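Local coordinates for translation initiation factor eIF-2B (Pyrococcus horikoshii, PDB 1VB5), which is the regulatory subunit of archaeal initiation factor 2B and probably promotes the exchange of GDP for GTP on initiation factor 2, at the interface of chains A and B. Coordinates in Å, arbitrary orientation; residue numbers count along the deposited sequence, not the author numbering. Chains: chain A/B, translation initiation factor eIF-2B.

The interface of chains A and B. Residues chain A 144-145, 239, 241, 244, 246-247; chain B 142, 147, 150, 166-167.
A:Arg241 reaches from strand 240-241 into a corner formed by B:Glu142 and B:Tyr147. Its CG lies anti to the backbone N (chi1 -152°) and the chain bends at chi3, which brings the guanidinium up to both partners. NH1 of A:Arg241 forms a salt bridge with the carboxylate oxygen OE2 of B:Glu142 at 2.8 Å, meeting it on the syn side, and NH2 adds a weak bond to the same oxygen. An acidic residue suits the arginine's charge, but with guanidinium and carboxylate planes 85° apart and both nitrogens on one oxygen, the pairing is not the flat, two-pronged kind. NH2 of A:Arg241 also lies over the centre of the B:Tyr147 ring, whose electron-rich face suits a cationic nitrogen; the guanidinium is turned about 51° to the ring, and the 3.0 Å height is too short to trust in a poorly ordered arginine. A:Ile246 CD1 packs 3.4 Å from B:Glu142 OE2. On the polar flank, short A:Ser144 and long B:Tyr147 both bring a hydroxyl to one water, which also meets B:Glu142 OE1. An alanine in place of B:Tyr147 would probably leave the guanidinium freer to turn and the water without one partner. Packing is looser where A:Ile246 CG2 lies 4.0 Å from B:Ile166 CA and A:Arg247 CB 3.9 Å from B:Ile166 CG2, aliphatic groups needing no set direction. Repeated by two-fold symmetry, this patch probably helps hold two regulatory subunits together.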
loop_
_atom_site.group_PDB
_atom_site.type_symbol
_atom_site.label_atom_id
_atom_site.label_comp_id
_atom_site.label_asym_id
_atom_site.label_seq_id
_atom_site.Cartn_x
_atom_site.Cartn_y
_atom_site.Cartn_z
ATOM N N SER A 144 1.846 7.115 -2.192
ATOM C CA SER A 144 3.202 7.355 -1.695
ATOM C C SER A 144 4.225 7.054 -2.797
ATOM O O SER A 144 3.957 6.267 -3.703
ATOM C CB SER A 144 3.486 6.455 -0.486
ATOM O OG SER A 144 2.579 6.715 0.577
ATOM N N PRO A 145 5.424 7.655 -2.718
ATOM C CA PRO A 145 5.874 8.581 -1.676
ATOM C C PRO A 145 5.701 10.064 -2.022
ATOM O O PRO A 145 5.869 10.919 -1.157
ATOM C CB PRO A 145 7.342 8.221 -1.531
ATOM C CG PRO A 145 7.731 8.023 -2.966
ATOM C CD PRO A 145 6.575 7.179 -3.508
ATOM N N LEU A 239 15.080 7.604 -2.608
ATOM C CA LEU A 239 14.111 8.105 -1.637
ATOM C C LEU A 239 14.623 8.050 -0.198
ATOM O O LEU A 239 14.947 6.985 0.318
ATOM C CB LEU A 239 12.796 7.320 -1.734
ATOM C CG LEU A 239 11.716 7.632 -0.681
ATOM C CD1 LEU A 239 11.259 9.079 -0.816
ATOM C CD2 LEU A 239 10.533 6.696 -0.845
ATOM N N ARG A 241 13.615 9.438 3.710
ATOM C CA ARG A 241 12.671 10.113 4.590
ATOM C C ARG A 241 12.944 9.658 6.016
ATOM O O ARG A 241 13.067 8.463 6.283
ATOM C CB ARG A 241 11.225 9.784 4.194
ATOM C CG ARG A 241 10.233 10.888 4.556
ATOM C CD ARG A 241 8.779 10.535 4.225
ATOM N NE ARG A 241 8.262 9.459 5.067
ATOM C CZ ARG A 241 8.457 8.166 4.834
ATOM N NH1 ARG A 241 9.155 7.780 3.776
ATOM N NH2 ARG A 241 7.965 7.257 5.664
ATOM N N VAL A 244 16.281 7.783 6.676
ATOM C CA VAL A 244 16.407 6.365 6.385
ATOM C C VAL A 244 16.211 6.159 4.890
ATOM O O VAL A 244 15.339 6.778 4.278
ATOM C CB VAL A 244 15.356 5.532 7.154
ATOM C CG1 VAL A 244 15.442 4.070 6.742
ATOM C CG2 VAL A 244 15.593 5.661 8.647
ATOM N N ILE A 246 14.881 4.399 1.741
ATOM C CA ILE A 246 13.720 3.568 1.459
ATOM C C ILE A 246 13.722 3.160 -0.011
ATOM O O ILE A 246 13.899 4.003 -0.894
ATOM C CB ILE A 246 12.418 4.338 1.788
ATOM C CG1 ILE A 246 12.380 4.656 3.286
ATOM C CG2 ILE A 246 11.194 3.515 1.381
ATOM C CD1 ILE A 246 11.330 5.652 3.677
ATOM N N ARG A 247 13.558 1.866 -0.277
ATOM C CA ARG A 247 13.516 1.413 -1.658
ATOM C C ARG A 247 12.330 2.107 -2.286
ATOM O O ARG A 247 11.311 2.341 -1.625
ATOM C CB ARG A 247 13.361 -0.102 -1.745
ATOM C CG ARG A 247 14.633 -0.831 -1.375
ATOM C CD ARG A 247 15.811 -0.392 -2.243
ATOM N NE ARG A 247 16.041 -1.287 -3.377
ATOM C CZ ARG A 247 15.201 -1.451 -4.389
ATOM N NH1 ARG A 247 14.065 -0.773 -4.413
ATOM N NH2 ARG A 247 15.491 -2.293 -5.375
ATOM N N GLU B 142 7.229 0.843 5.451
ATOM C CA GLU B 142 7.290 1.993 6.341
ATOM C C GLU B 142 5.981 2.067 7.132
ATOM O O GLU B 142 5.962 2.551 8.269
ATOM C CB GLU B 142 7.507 3.275 5.535
ATOM C CG GLU B 142 6.409 3.591 4.544
ATOM C CD GLU B 142 6.795 4.712 3.580
ATOM O OE1 GLU B 142 5.953 5.097 2.737
ATOM O OE2 GLU B 142 7.941 5.206 3.665
ATOM N N TYR B 147 3.947 5.392 10.130
ATOM C CA TYR B 147 5.275 4.843 9.892
ATOM C C TYR B 147 5.875 4.040 11.046
ATOM O O TYR B 147 7.052 4.188 11.365
ATOM C CB TYR B 147 6.228 5.974 9.491
ATOM C CG TYR B 147 5.772 6.733 8.262
ATOM C CD1 TYR B 147 5.627 8.118 8.286
ATOM C CD2 TYR B 147 5.449 6.058 7.084
ATOM C CE1 TYR B 147 5.168 8.812 7.169
ATOM C CE2 TYR B 147 4.991 6.738 5.964
ATOM C CZ TYR B 147 4.853 8.113 6.012
ATOM O OH TYR B 147 4.402 8.791 4.901
ATOM N N LEU B 150 9.142 2.121 10.480
ATOM C CA LEU B 150 10.477 2.669 10.651
ATOM C C LEU B 150 10.958 2.327 12.053
ATOM O O LEU B 150 12.155 2.202 12.285
ATOM C CB LEU B 150 10.479 4.186 10.419
ATOM C CG LEU B 150 10.154 4.584 8.973
ATOM C CD1 LEU B 150 10.113 6.107 8.844
ATOM C CD2 LEU B 150 11.208 3.995 8.035
ATOM N N ILE B 166 10.514 -0.521 2.284
ATOM C CA ILE B 166 9.755 -0.175 1.086
ATOM C C ILE B 166 8.486 0.561 1.500
ATOM O O ILE B 166 8.176 0.653 2.693
ATOM C CB ILE B 166 9.349 -1.443 0.266
ATOM C CG1 ILE B 166 8.378 -2.314 1.074
ATOM C CG2 ILE B 166 10.584 -2.250 -0.101
ATOM C CD1 ILE B 166 7.884 -3.566 0.325
ATOM N N THR B 167 7.768 1.113 0.523
ATOM C CA THR B 167 6.508 1.800 0.809
ATOM C C THR B 167 5.452 0.703 0.777
ATOM O O THR B 167 5.696 -0.365 0.217
ATOM C CB THR B 167 6.170 2.835 -0.272
ATOM O OG1 THR B 167 6.048 2.172 -1.532
ATOM C CG2 THR B 167 7.268 3.894 -0.365
HETATM O O HOH W 1 4.727 7.331 2.417
#